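Local atomic coordinates of probable glutathione S-transferase (Bordetella bronchiseptica RB50, PDB entry 3H1N), a protein that probably catalyses the conjugation of reduced glutathione to electrophilic compounds. Residues G179-A184 and A221-L226; G173-M178 and Y183-L188; D143-R148 and P247-A252; T122-D127 and E154-K159. All coordinates share one frame; numbering follows the deposited sequence.

Contact 1 (G179-A184 and A221-L226)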
loop_
_atom_site.group_PDB
_atom_site.type_symbol
_atom_site.label_atom_id
_atom_site.label_comp_id
_atom_site.label_asym_id
_atom_site.label_seq_id
_atom_site.Cartn_x
_atom_site.Cartn_y
_atom_site.Cartn_z
ATOM N N GLY B 179 4.779 -24.036 -4.958
ATOM C CA GLY B 179 5.488 -25.193 -4.427
ATOM C C GLY B 179 6.588 -24.892 -3.423
ATOM O O GLY B 179 7.385 -25.775 -3.095
ATOM N N ARG B 180 6.620 -23.651 -2.932
ATOM C CA ARG B 180 7.582 -23.185 -1.913
ATOM C C ARG B 180 7.096 -21.879 -1.281
ATOM O O ARG B 180 6.120 -21.291 -1.754
ATOM C CB ARG B 180 8.977 -22.978 -2.517
ATOM C CG ARG B 180 9.020 -22.111 -3.771
ATOM C CD ARG B 180 10.413 -21.535 -3.994
ATOM N NE ARG B 180 10.666 -20.396 -3.109
ATOM C CZ ARG B 180 11.821 -19.735 -3.026
ATOM N NH1 ARG B 180 11.939 -18.712 -2.190
ATOM N NH2 ARG B 180 12.864 -20.094 -3.766
ATOM N N TRP B 181 7.773 -21.417 -0.226
ATOM C CA TRP B 181 7.463 -20.096 0.348
ATOM C C TRP B 181 7.708 -18.981 -0.663
ATOM O O TRP B 181 8.589 -19.095 -1.517
ATOM C CB TRP B 181 8.226 -19.805 1.658
ATOM C CG TRP B 181 9.755 -19.792 1.565
ATOM C CD1 TRP B 181 10.598 -20.827 1.872
ATOM C CD2 TRP B 181 10.599 -18.695 1.167
ATOM N NE1 TRP B 181 11.909 -20.444 1.681
ATOM C CE2 TRP B 181 11.939 -19.145 1.249
ATOM C CE3 TRP B 181 10.352 -17.380 0.744
ATOM C CZ2 TRP B 181 13.035 -18.324 0.916
ATOM C CZ3 TRP B 181 11.439 -16.562 0.418
ATOM C CH2 TRP B 181 12.762 -17.036 0.505
ATOM N N SER B 182 6.895 -17.932 -0.555
ATOM C CA SER B 182 7.067 -16.683 -1.293
ATOM C C SER B 182 7.359 -15.584 -0.270
ATOM O O SER B 182 7.250 -15.817 0.939
ATOM C CB SER B 182 5.791 -16.335 -2.062
ATOM O OG SER B 182 4.786 -15.878 -1.163
ATOM N N TYR B 183 7.706 -14.377 -0.727
ATOM C CA TYR B 183 7.974 -13.319 0.245
ATOM C C TYR B 183 6.746 -12.929 1.085
ATOM O O TYR B 183 6.901 -12.491 2.223
ATOM C CB TYR B 183 8.623 -12.106 -0.401
ATOM C CG TYR B 183 7.788 -11.376 -1.418
ATOM C CD1 TYR B 183 6.768 -10.508 -1.021
ATOM C CD2 TYR B 183 8.067 -11.486 -2.779
ATOM C CE1 TYR B 183 6.018 -9.794 -1.967
ATOM C CE2 TYR B 183 7.330 -10.772 -3.729
ATOM C CZ TYR B 183 6.303 -9.935 -3.317
ATOM O OH TYR B 183 5.573 -9.206 -4.251
ATOM N N ALA B 184 5.542 -13.100 0.527
ATOM C CA ALA B 184 4.306 -12.853 1.271
ATOM C C ALA B 184 4.136 -13.834 2.452
ATOM O O ALA B 184 3.600 -13.458 3.506
ATOM C CB ALA B 184 3.105 -12.902 0.346
ATOM N N ALA B 221 8.972 -19.918 10.839
ATOM C CA ALA B 221 9.841 -19.831 11.997
ATOM C C ALA B 221 10.904 -20.929 11.989
ATOM O O ALA B 221 12.011 -20.707 12.473
ATOM C CB ALA B 221 9.027 -19.900 13.275
ATOM N N GLU B 222 10.563 -22.090 11.417
ATOM C CA GLU B 222 11.451 -23.263 11.357
ATOM C C GLU B 222 12.295 -23.419 10.080
ATOM O O GLU B 222 13.075 -24.349 9.972
ATOM C CB GLU B 222 10.640 -24.556 11.554
ATOM C CG GLU B 222 9.804 -24.603 12.820
ATOM C CD GLU B 222 10.652 -24.672 14.072
ATOM O OE1 GLU B 222 11.603 -25.487 14.103
ATOM O OE2 GLU B 222 10.373 -23.905 15.023
ATOM N N LEU B 223 12.132 -22.530 9.103
ATOM C CA LEU B 223 12.882 -22.645 7.849
ATOM C C LEU B 223 14.389 -22.660 8.090
ATOM O O LEU B 223 14.903 -21.779 8.788
ATOM C CB LEU B 223 12.517 -21.480 6.919
ATOM C CG LEU B 223 11.150 -21.596 6.256
ATOM C CD1 LEU B 223 10.835 -20.288 5.507
ATOM C CD2 LEU B 223 11.084 -22.803 5.323
ATOM N N PRO B 224 15.103 -23.676 7.551
ATOM C CA PRO B 224 16.563 -23.726 7.736
ATOM C C PRO B 224 17.251 -22.460 7.202
ATOM O O PRO B 224 18.236 -22.008 7.778
ATOM C CB PRO B 224 16.974 -24.955 6.924
ATOM C CG PRO B 224 15.777 -25.835 6.964
ATOM C CD PRO B 224 14.607 -24.890 6.870
ATOM N N GLU B 225 16.711 -21.877 6.136
ATOM C CA GLU B 225 17.273 -20.650 5.581
ATOM C C GLU B 225 17.070 -19.399 6.451
ATOM O O GLU B 225 17.719 -18.377 6.213
ATOM C CB GLU B 225 16.812 -20.403 4.132
ATOM C CG GLU B 225 15.306 -20.395 3.888
ATOM C CD GLU B 225 14.772 -21.784 3.566
ATOM O OE1 GLU B 225 14.207 -21.976 2.472
ATOM O OE2 GLU B 225 14.929 -22.683 4.405
ATOM N N LEU B 226 16.181 -19.472 7.449
ATOM C CA LEU B 226 16.042 -18.370 8.405
ATOM C C LEU B 226 16.686 -18.642 9.758
ATOM O O LEU B 226 16.778 -17.733 10.583
ATOM C CB LEU B 226 14.579 -17.919 8.572
ATOM C CG LEU B 226 14.057 -16.951 7.507
ATOM C CD1 LEU B 226 12.569 -16.727 7.731
ATOM C CD2 LEU B 226 14.830 -15.618 7.503
#

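Contact 2 (G173-M178 and Y183-L188)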
loop_
_atom_site.group_PDB
_atom_site.type_symbol
_atom_site.label_atom_id
_atom_site.label_comp_id
_atom_site.label_asym_id
_atom_site.label_seq_id
_atom_site.Cartn_x
_atom_site.Cartn_y
_atom_site.Cartn_z
ATOM N N GLY B 173 0.494 -25.945 1.925
ATOM C CA GLY B 173 0.858 -25.264 3.160
ATOM C C GLY B 173 1.481 -23.880 3.008
ATOM O O GLY B 173 2.133 -23.396 3.944
ATOM N N TRP B 174 1.276 -23.242 1.852
ATOM C CA TRP B 174 1.742 -21.876 1.605
ATOM C C TRP B 174 0.624 -21.001 1.015
ATOM O O TRP B 174 -0.476 -21.478 0.719
ATOM C CB TRP B 174 2.951 -21.854 0.660
ATOM C CG TRP B 174 4.176 -22.595 1.129
ATOM C CD1 TRP B 174 4.715 -23.721 0.571
ATOM C CD2 TRP B 174 5.019 -22.257 2.242
ATOM N NE1 TRP B 174 5.844 -24.108 1.269
ATOM C CE2 TRP B 174 6.046 -23.230 2.302
ATOM C CE3 TRP B 174 5.001 -21.233 3.201
ATOM C CZ2 TRP B 174 7.053 -23.201 3.276
ATOM C CZ3 TRP B 174 6.001 -21.210 4.180
ATOM C CH2 TRP B 174 7.011 -22.190 4.208
ATOM N N LEU B 175 0.925 -19.720 0.833
ATOM C CA LEU B 175 -0.037 -18.769 0.283
ATOM C C LEU B 175 -0.255 -18.935 -1.223
ATOM O O LEU B 175 -1.270 -18.474 -1.766
ATOM C CB LEU B 175 0.404 -17.335 0.593
ATOM C CG LEU B 175 0.202 -16.857 2.041
ATOM C CD1 LEU B 175 1.004 -15.561 2.282
ATOM C CD2 LEU B 175 -1.268 -16.646 2.368
ATOM N N THR B 176 0.706 -19.562 -1.896
ATOM C CA THR B 176 0.659 -19.716 -3.361
ATOM C C THR B 176 0.715 -21.183 -3.779
ATOM O O THR B 176 0.919 -22.075 -2.945
ATOM C CB THR B 176 1.815 -18.949 -4.063
ATOM O OG1 THR B 176 3.041 -19.681 -3.926
ATOM C CG2 THR B 176 1.981 -17.572 -3.455
ATOM N N ASP B 177 0.550 -21.431 -5.075
ATOM C CA ASP B 177 0.599 -22.795 -5.603
ATOM C C ASP B 177 1.974 -23.106 -6.201
ATOM O O ASP B 177 2.163 -24.152 -6.822
ATOM C CB ASP B 177 -0.519 -23.006 -6.637
ATOM C CG ASP B 177 -1.888 -22.561 -6.120
ATOM O OD1 ASP B 177 -2.451 -23.237 -5.222
ATOM O OD2 ASP B 177 -2.400 -21.523 -6.608
HETATM N N MSE B 178 2.929 -22.200 -5.980
HETATM C CA MSE B 178 4.267 -22.281 -6.586
HETATM C C MSE B 178 5.111 -23.476 -6.119
HETATM O O MSE B 178 6.040 -23.886 -6.821
HETATM C CB MSE B 178 5.038 -20.946 -6.438
HETATM C CG MSE B 178 5.663 -20.677 -5.073
HETATM SE SE MSE B 178 6.638 -18.965 -4.940
HETATM C CE MSE B 178 8.004 -19.445 -6.235
ATOM N N TYR B 183 7.706 -14.377 -0.727
ATOM C CA TYR B 183 7.974 -13.319 0.245
ATOM C C TYR B 183 6.746 -12.929 1.085
ATOM O O TYR B 183 6.901 -12.491 2.223
ATOM C CB TYR B 183 8.623 -12.106 -0.401
ATOM C CG TYR B 183 7.788 -11.376 -1.418
ATOM C CD1 TYR B 183 6.768 -10.508 -1.021
ATOM C CD2 TYR B 183 8.067 -11.486 -2.779
ATOM C CE1 TYR B 183 6.018 -9.794 -1.967
ATOM C CE2 TYR B 183 7.330 -10.772 -3.729
ATOM C CZ TYR B 183 6.303 -9.935 -3.317
ATOM O OH TYR B 183 5.573 -9.206 -4.251
ATOM N N ALA B 184 5.542 -13.100 0.527
ATOM C CA ALA B 184 4.306 -12.853 1.271
ATOM C C ALA B 184 4.136 -13.834 2.452
ATOM O O ALA B 184 3.600 -13.458 3.506
ATOM C CB ALA B 184 3.105 -12.902 0.346
ATOM N N ASP B 185 4.598 -15.069 2.282
ATOM C CA ASP B 185 4.610 -16.027 3.396
ATOM C C ASP B 185 5.513 -15.559 4.538
ATOM O O ASP B 185 5.144 -15.688 5.721
ATOM C CB ASP B 185 5.012 -17.439 2.940
ATOM C CG ASP B 185 4.076 -18.003 1.897
ATOM O OD1 ASP B 185 2.980 -18.471 2.259
ATOM O OD2 ASP B 185 4.450 -17.997 0.706
ATOM N N LEU B 186 6.693 -15.024 4.196
ATOM C CA LEU B 186 7.602 -14.488 5.227
ATOM C C LEU B 186 6.999 -13.274 5.924
ATOM O O LEU B 186 7.073 -13.137 7.145
ATOM C CB LEU B 186 8.959 -14.115 4.632
ATOM C CG LEU B 186 9.720 -15.173 3.839
ATOM C CD1 LEU B 186 11.076 -14.595 3.440
ATOM C CD2 LEU B 186 9.895 -16.488 4.639
ATOM N N SER B 187 6.385 -12.403 5.139
ATOM C CA SER B 187 5.727 -11.222 5.675
ATOM C C SER B 187 4.578 -11.607 6.607
ATOM O O SER B 187 4.352 -10.951 7.633
ATOM C CB SER B 187 5.213 -10.364 4.517
ATOM O OG SER B 187 6.314 -9.867 3.755
ATOM N N LEU B 188 3.860 -12.673 6.254
ATOM C CA LEU B 188 2.695 -13.098 7.029
ATOM C C LEU B 188 3.167 -13.627 8.379
ATOM O O LEU B 188 2.587 -13.308 9.439
ATOM C CB LEU B 188 1.864 -14.146 6.266
ATOM C CG LEU B 188 0.549 -14.646 6.923
ATOM C CD1 LEU B 188 -0.393 -13.483 7.323
ATOM C CD2 LEU B 188 -0.177 -15.638 6.017
HETATM O O HOH W 1 4.144 -19.592 -1.537
#

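Contact 3 (D143-R148 and P247-A252)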
loop_
_atom_site.group_PDB
_atom_site.type_symbol
_atom_site.label_atom_id
_atom_site.label_comp_id
_atom_site.label_asym_id
_atom_site.label_seq_id
_atom_site.Cartn_x
_atom_site.Cartn_y
_atom_site.Cartn_z
ATOM N N ASP B 143 -5.714 8.593 24.947
ATOM C CA ASP B 143 -7.176 8.473 25.028
ATOM C C ASP B 143 -7.776 8.025 23.694
ATOM O O ASP B 143 -8.694 7.188 23.653
ATOM C CB ASP B 143 -7.816 9.801 25.455
ATOM C CG ASP B 143 -7.342 10.271 26.824
ATOM O OD1 ASP B 143 -6.862 9.448 27.631
ATOM O OD2 ASP B 143 -7.460 11.481 27.097
ATOM N N VAL B 144 -7.270 8.610 22.613
ATOM C CA VAL B 144 -7.698 8.231 21.264
ATOM C C VAL B 144 -7.260 6.782 20.976
ATOM O O VAL B 144 -8.049 5.979 20.463
ATOM C CB VAL B 144 -7.153 9.201 20.206
ATOM C CG1 VAL B 144 -7.634 8.798 18.813
ATOM C CG2 VAL B 144 -7.595 10.640 20.535
ATOM N N ALA B 145 -6.028 6.443 21.362
ATOM C CA ALA B 145 -5.503 5.090 21.165
ATOM C C ALA B 145 -6.412 4.026 21.806
ATOM O O ALA B 145 -6.653 2.981 21.211
ATOM C CB ALA B 145 -4.081 4.975 21.709
ATOM N N LEU B 146 -6.932 4.305 23.001
ATOM C CA LEU B 146 -7.830 3.358 23.682
ATOM C C LEU B 146 -9.077 3.056 22.824
ATOM O O LEU B 146 -9.530 1.899 22.723
ATOM C CB LEU B 146 -8.250 3.906 25.053
ATOM C CG LEU B 146 -7.171 4.015 26.136
ATOM C CD1 LEU B 146 -7.665 4.906 27.266
ATOM C CD2 LEU B 146 -6.749 2.629 26.667
ATOM N N ARG B 147 -9.605 4.106 22.189
ATOM C CA ARG B 147 -10.771 3.985 21.326
ATOM C C ARG B 147 -10.445 3.206 20.053
ATOM O O ARG B 147 -11.166 2.264 19.691
ATOM C CB ARG B 147 -11.322 5.374 20.990
ATOM C CG ARG B 147 -11.937 6.084 22.203
ATOM C CD ARG B 147 -12.387 7.494 21.886
ATOM N NE ARG B 147 -13.447 7.520 20.883
ATOM C CZ ARG B 147 -13.889 8.621 20.276
ATOM N NH1 ARG B 147 -13.379 9.811 20.562
ATOM N NH2 ARG B 147 -14.860 8.533 19.387
ATOM N N ARG B 148 -9.360 3.594 19.382
ATOM C CA ARG B 148 -8.924 2.885 18.178
ATOM C C ARG B 148 -8.592 1.411 18.441
ATOM O O ARG B 148 -8.946 0.541 17.632
ATOM C CB ARG B 148 -7.725 3.598 17.538
ATOM C CG ARG B 148 -7.246 2.887 16.283
ATOM C CD ARG B 148 -6.914 3.827 15.158
ATOM N NE ARG B 148 -6.589 3.059 13.955
ATOM C CZ ARG B 148 -6.508 3.572 12.731
ATOM N NH1 ARG B 148 -6.733 4.866 12.521
ATOM N NH2 ARG B 148 -6.216 2.778 11.708
ATOM N N PRO B 247 -0.165 -2.599 27.511
ATOM C CA PRO B 247 -1.228 -3.389 28.159
ATOM C C PRO B 247 -2.617 -2.729 28.047
ATOM O O PRO B 247 -3.624 -3.430 27.852
ATOM C CB PRO B 247 -0.762 -3.461 29.617
ATOM C CG PRO B 247 0.735 -3.372 29.526
ATOM C CD PRO B 247 0.988 -2.385 28.405
ATOM N N GLU B 248 -2.664 -1.396 28.117
ATOM C CA GLU B 248 -3.940 -0.661 28.066
ATOM C C GLU B 248 -4.690 -0.767 26.727
ATOM O O GLU B 248 -5.913 -0.581 26.678
ATOM C CB GLU B 248 -3.757 0.807 28.492
ATOM C CG GLU B 248 -2.910 1.672 27.547
ATOM C CD GLU B 248 -1.420 1.655 27.859
ATOM O OE1 GLU B 248 -0.909 0.686 28.488
ATOM O OE2 GLU B 248 -0.736 2.620 27.451
ATOM N N LEU B 249 -3.958 -1.085 25.659
ATOM C CA LEU B 249 -4.549 -1.280 24.345
ATOM C C LEU B 249 -4.947 -2.738 24.060
ATOM O O LEU B 249 -5.653 -3.003 23.090
ATOM C CB LEU B 249 -3.598 -0.748 23.256
ATOM C CG LEU B 249 -3.149 0.715 23.396
ATOM C CD1 LEU B 249 -2.416 1.160 22.131
ATOM C CD2 LEU B 249 -4.337 1.638 23.673
ATOM N N ASP B 250 -4.521 -3.672 24.920
ATOM C CA ASP B 250 -4.825 -5.092 24.749
ATOM C C ASP B 250 -6.165 -5.454 25.445
ATOM O O ASP B 250 -6.777 -4.627 26.132
ATOM C CB ASP B 250 -3.656 -5.926 25.324
ATOM C CG ASP B 250 -3.537 -7.336 24.717
ATOM O OD1 ASP B 250 -4.290 -7.706 23.803
ATOM O OD2 ASP B 250 -2.660 -8.095 25.187
ATOM N N GLY B 251 -6.632 -6.675 25.229
ATOM C CA GLY B 251 -7.842 -7.189 25.884
ATOM C C GLY B 251 -8.233 -8.534 25.301
ATOM O O GLY B 251 -7.784 -8.891 24.214
ATOM N N ALA B 252 -9.093 -9.272 26.003
ATOM C CA ALA B 252 -9.550 -10.580 25.521
ATOM C C ALA B 252 -10.317 -10.446 24.204
ATOM O O ALA B 252 -10.247 -11.315 23.327
ATOM C CB ALA B 252 -10.402 -11.284 26.582
ATOM O OXT ALA B 252 -11.018 -9.460 23.972
#

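Contact 4 (T122-D127 and E154-K159)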
loop_
_atom_site.group_PDB
_atom_site.type_symbol
_atom_site.label_atom_id
_atom_site.label_comp_id
_atom_site.label_asym_id
_atom_site.label_seq_id
_atom_site.Cartn_x
_atom_site.Cartn_y
_atom_site.Cartn_z
ATOM N N THR B 122 -0.310 -4.051 8.989
ATOM C CA THR B 122 0.884 -3.508 9.627
ATOM C C THR B 122 0.709 -2.009 9.945
ATOM O O THR B 122 0.986 -1.570 11.054
ATOM C CB THR B 122 2.142 -3.789 8.723
ATOM O OG1 THR B 122 2.367 -5.214 8.644
ATOM C CG2 THR B 122 3.387 -3.106 9.271
ATOM N N ALA B 123 0.237 -1.230 8.976
ATOM C CA ALA B 123 -0.031 0.183 9.215
ATOM C C ALA B 123 -1.105 0.399 10.297
ATOM O O ALA B 123 -1.008 1.347 11.108
ATOM C CB ALA B 123 -0.426 0.884 7.915
ATOM N N GLU B 124 -2.110 -0.477 10.317
ATOM C CA GLU B 124 -3.157 -0.404 11.344
ATOM C C GLU B 124 -2.584 -0.732 12.716
ATOM O O GLU B 124 -2.983 -0.118 13.707
ATOM C CB GLU B 124 -4.371 -1.289 11.006
ATOM C CG GLU B 124 -5.170 -0.755 9.824
ATOM C CD GLU B 124 -6.553 -1.400 9.642
ATOM O OE1 GLU B 124 -7.145 -1.884 10.628
ATOM O OE2 GLU B 124 -7.073 -1.371 8.501
ATOM N N ALA B 125 -1.628 -1.659 12.771
ATOM C CA ALA B 125 -0.952 -1.985 14.039
ATOM C C ALA B 125 -0.136 -0.802 14.576
ATOM O O ALA B 125 0.100 -0.691 15.797
ATOM C CB ALA B 125 -0.084 -3.239 13.889
ATOM N N HIS B 126 0.313 0.067 13.667
ATOM C CA HIS B 126 1.022 1.282 14.057
ATOM C C HIS B 126 0.037 2.359 14.456
ATOM O O HIS B 126 0.208 3.052 15.466
ATOM C CB HIS B 126 1.887 1.808 12.916
ATOM C CG HIS B 126 2.406 3.189 13.158
ATOM N ND1 HIS B 126 1.770 4.311 12.673
ATOM C CD2 HIS B 126 3.475 3.634 13.857
ATOM C CE1 HIS B 126 2.437 5.388 13.047
ATOM N NE2 HIS B 126 3.476 5.005 13.765
ATOM N N ASP B 127 -0.987 2.521 13.633
ATOM C CA ASP B 127 -1.938 3.591 13.834
ATOM C C ASP B 127 -2.788 3.391 15.100
ATOM O O ASP B 127 -3.384 4.339 15.576
ATOM C CB ASP B 127 -2.801 3.761 12.588
ATOM C CG ASP B 127 -2.034 4.371 11.411
ATOM O OD1 ASP B 127 -0.820 4.667 11.521
ATOM O OD2 ASP B 127 -2.671 4.597 10.364
ATOM N N GLU B 154 -11.400 -5.802 18.100
ATOM C CA GLU B 154 -12.748 -6.371 17.948
ATOM C C GLU B 154 -13.098 -6.715 16.499
ATOM O O GLU B 154 -13.677 -7.769 16.228
ATOM C CB GLU B 154 -13.824 -5.428 18.527
ATOM C CG GLU B 154 -13.846 -5.313 20.061
ATOM C CD GLU B 154 -14.740 -4.166 20.573
ATOM O OE1 GLU B 154 -15.549 -3.613 19.792
ATOM O OE2 GLU B 154 -14.634 -3.811 21.763
ATOM N N THR B 155 -12.777 -5.826 15.563
ATOM C CA THR B 155 -13.182 -6.070 14.184
ATOM C C THR B 155 -12.032 -6.305 13.204
ATOM O O THR B 155 -12.131 -7.166 12.335
ATOM C CB THR B 155 -14.111 -4.957 13.642
ATOM O OG1 THR B 155 -13.346 -3.779 13.391
ATOM C CG2 THR B 155 -15.219 -4.631 14.626
ATOM N N ARG B 156 -10.947 -5.550 13.339
ATOM C CA ARG B 156 -9.898 -5.526 12.300
ATOM C C ARG B 156 -9.006 -6.752 12.332
ATOM O O ARG B 156 -8.836 -7.440 11.320
ATOM C CB ARG B 156 -9.052 -4.247 12.407
ATOM C CG ARG B 156 -9.864 -2.955 12.302
ATOM C CD ARG B 156 -10.680 -2.880 11.010
ATOM N NE ARG B 156 -9.830 -2.726 9.827
ATOM C CZ ARG B 156 -10.239 -2.923 8.575
ATOM N NH1 ARG B 156 -11.480 -3.330 8.330
ATOM N NH2 ARG B 156 -9.387 -2.774 7.572
HETATM N N MSE B 157 -8.451 -7.034 13.506
HETATM C CA MSE B 157 -7.576 -8.193 13.678
HETATM C C MSE B 157 -8.241 -9.504 13.219
HETATM O O MSE B 157 -7.649 -10.243 12.425
HETATM C CB MSE B 157 -7.054 -8.299 15.122
HETATM C CG MSE B 157 -5.936 -7.307 15.426
HETATM SE SE MSE B 157 -5.348 -7.320 17.285
HETATM C CE MSE B 157 -4.749 -9.147 17.421
ATOM N N PRO B 158 -9.475 -9.788 13.685
ATOM C CA PRO B 158 -10.090 -11.023 13.169
ATOM C C PRO B 158 -10.405 -10.989 11.662
ATOM O O PRO B 158 -10.347 -12.032 11.008
ATOM C CB PRO B 158 -11.386 -11.173 13.979
ATOM C CG PRO B 158 -11.351 -10.181 15.040
ATOM C CD PRO B 158 -10.188 -9.247 14.856
ATOM N N LYS B 159 -10.737 -9.827 11.113
ATOM C CA LYS B 159 -11.023 -9.763 9.681
ATOM C C LYS B 159 -9.794 -10.119 8.819
ATOM O O LYS B 159 -9.883 -10.944 7.908
ATOM C CB LYS B 159 -11.581 -8.402 9.255
ATOM C CG LYS B 159 -11.921 -8.371 7.782
ATOM C CD LYS B 159 -12.581 -7.063 7.378
ATOM C CE LYS B 159 -13.169 -7.162 5.976
ATOM N NZ LYS B 159 -13.935 -5.931 5.669
#

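Contact 1 (G179-A184 and A221-L226)
Leu223 lays its CD1 methyl over one face of the Trp181 indole. The carbon sits 4.0 Å from the centroid of the five-membered ring, 26° off the ring normal, a CH-pi contact whose closest pair is Leu223 CD1 and Trp181 CD1 at 3.7 Å. On the other face, Arg180 NH1 lies 3.1 Å above the ring plane near the rim, so the indole is sandwiched. Arg180 is held there by its NE, which donates to Trp181 O at 2.9 Å. Trp181 directly precedes the N-cap Ser182 of helix 183-198 and touches Leu186 in its first turns, a pairing of N' and N4 residues that fits the hydrophobic staple known at this helix in glutathione S-transferases. Its CG stands between the backbone N and the carbonyl carbon (chi1 61°), turning the pyrrole edge toward helix 224-230. There Trp181 NE1 donates to Glu225 OE1 at 2.9 Å, nearly straight (168°) and close to the ring plane, although the oxygen is met from above its carboxylate plane. The Glu225 chain bends at CB-CG to bring OE1 back to this edge. Trp181 and Glu225 also both touch Ala43 of helix 34-43, joining the helical domain to the N-terminal one.

Contact 2 (G173-M178 and Y183-L188)
The N-terminal cap of helix 183-198, which carries the capping-box sequence, supplies the main polar group of this buried contact, Asp185. Its OD2 accepts from the backbone N of Ser182, whose OG accepts weakly from Ala184 N. Asp185 OD1 reaches the preceding loop and takes the backbone N-H of Leu175, with OD1 2.8 Å from Leu175 N. That bond uses the syn lone pair and is moderately bent, at 150°. A water continues the grip: it donates to Asp185 OD2 at 2.8 Å and accepts from Thr176 OG1 at 2.6 Å. Thr176 OG1 in turn accepts from the N of Met178, a selenomethionine, in an ST turn. Both carboxylate oxygens are thus engaged, which would fix the rotation of the group. Trp174 crosses Asp185 at about a right angle, its ring edge at CE3 lying 3.5 Å from OD1, with ring and carboxylate planes 70° apart. Leu175 slides past Asp185 in the reverse sense, its CG only 3.2 Å from Asp185 OD1. Its CD1 packs on Ala184 CB and on Leu188 CD2, each at 3.9 Å. Ser182-Tyr183-Ala184-Asp185 matches the Ser/Thr-X-X-Asp capping-box sequence found at this helix in glutathione S-transferases; here Asp185 makes the bond back to Ser182 N and also ties in the loop.

Contact 3 (D143-R148 and P247-A252)
Two peptide planes are the flat groups here, each with a leucine methyl over one face. Leu249 CD2 lies over the peptide that joins Ala145 to Leu146, 3.6 Å from Ala145 O and 3.8 Å from Leu146 N. In exchange, Leu146 CD2 comes over the plane of the Glu248 carbonyl, 3.3 Å from Glu248 O. Glu248 OE2 is hydrogen-bonded to Tyr138 OH, before helix 142-167, and to Gln142 NE2, at its start. Apolar pairs fill in around the planes. Ala145 CB meets Leu249 CD2 at 3.9 Å, Leu146 CD2 lies 4.0 Å from Leu249 CD2, and it also touches Glu248 CB at 3.9 Å. Leu249 sets CG anti to its carbonyl carbon (chi1 -55°), which sends its end to the helix although its first bond does not point there. A 3-10 turn, closed by Asp250 N donating to Pro247 O at 3.1 Å, presents both residues. Another side of the same helical turn faces the dimer partner, where Val144 packs on Val144 of the second subunit. Beyond this point Asp250 and the terminal carboxylate bond to helix 200-206. The contact is plain packing of a C-terminal tail folded back across the all-helical domain of a glutathione S-transferase.

Contact 4 (T122-D127 and E154-K159)
Glu124 and Arg156 carry the whole tight part of this contact, a salt bridge between helices 105-127 and 142-167. Arg156 presents its guanidinium side-on: NE donates to Glu124 OE1 at 2.9 Å and NH2 to Glu124 OE2, also at 2.9 Å. The first bond is the straighter, 168° against 153°, and both carboxylate oxygens use their syn lone pairs. The two flat groups are nearly coplanar, 18° apart. Glu124 arrives extended beyond CG, whereas the Arg156 chain folds about its CB-CG and CG-CD bonds, which brings its own CG to 3.4 Å from Glu124 OE1. Away from this pair the segments stand apart; even the nearest CA atoms, of Glu124 and Arg156, are 8.5 Å from each other. The solvent-exposed residues of segment 154-159 are Glu154, Thr155 and Lys159; Lys159 makes a cation-pi contact with Phe72 of the second subunit. Glu124 also touches Phe152 and Phe160 of helix 142-167. A bidentate, in-plane pair of this kind holds both groups against rotation and would be expected to keep both ionised, though with each residue only partly exposed the cost of desolvation is probably modest.

Contacts 1 and 2 form one cluster at the start of helix 183-198: their centres are 8 Å apart, they share Tyr183 and Ala184, and Trp174 packs against the backbone of Arg180 and Trp181. Contacts 3 and 4 form a second, 12 Å apart between centres, both on helix 142-167 and joined where Arg148 packs on Glu124 and Asp127. Contacts 1 and 3 lie on opposite sides of the chain's centre, about 33 Å between centres. Along the chain, contact 4 closes before contacts 1 and 2 open, contact 3 encloses both, and contacts 3 and 4 interleave. One cluster lies where the helical domain meets helix 34-43 of the N-terminal domain; the other lies at the far end, beside the second subunit.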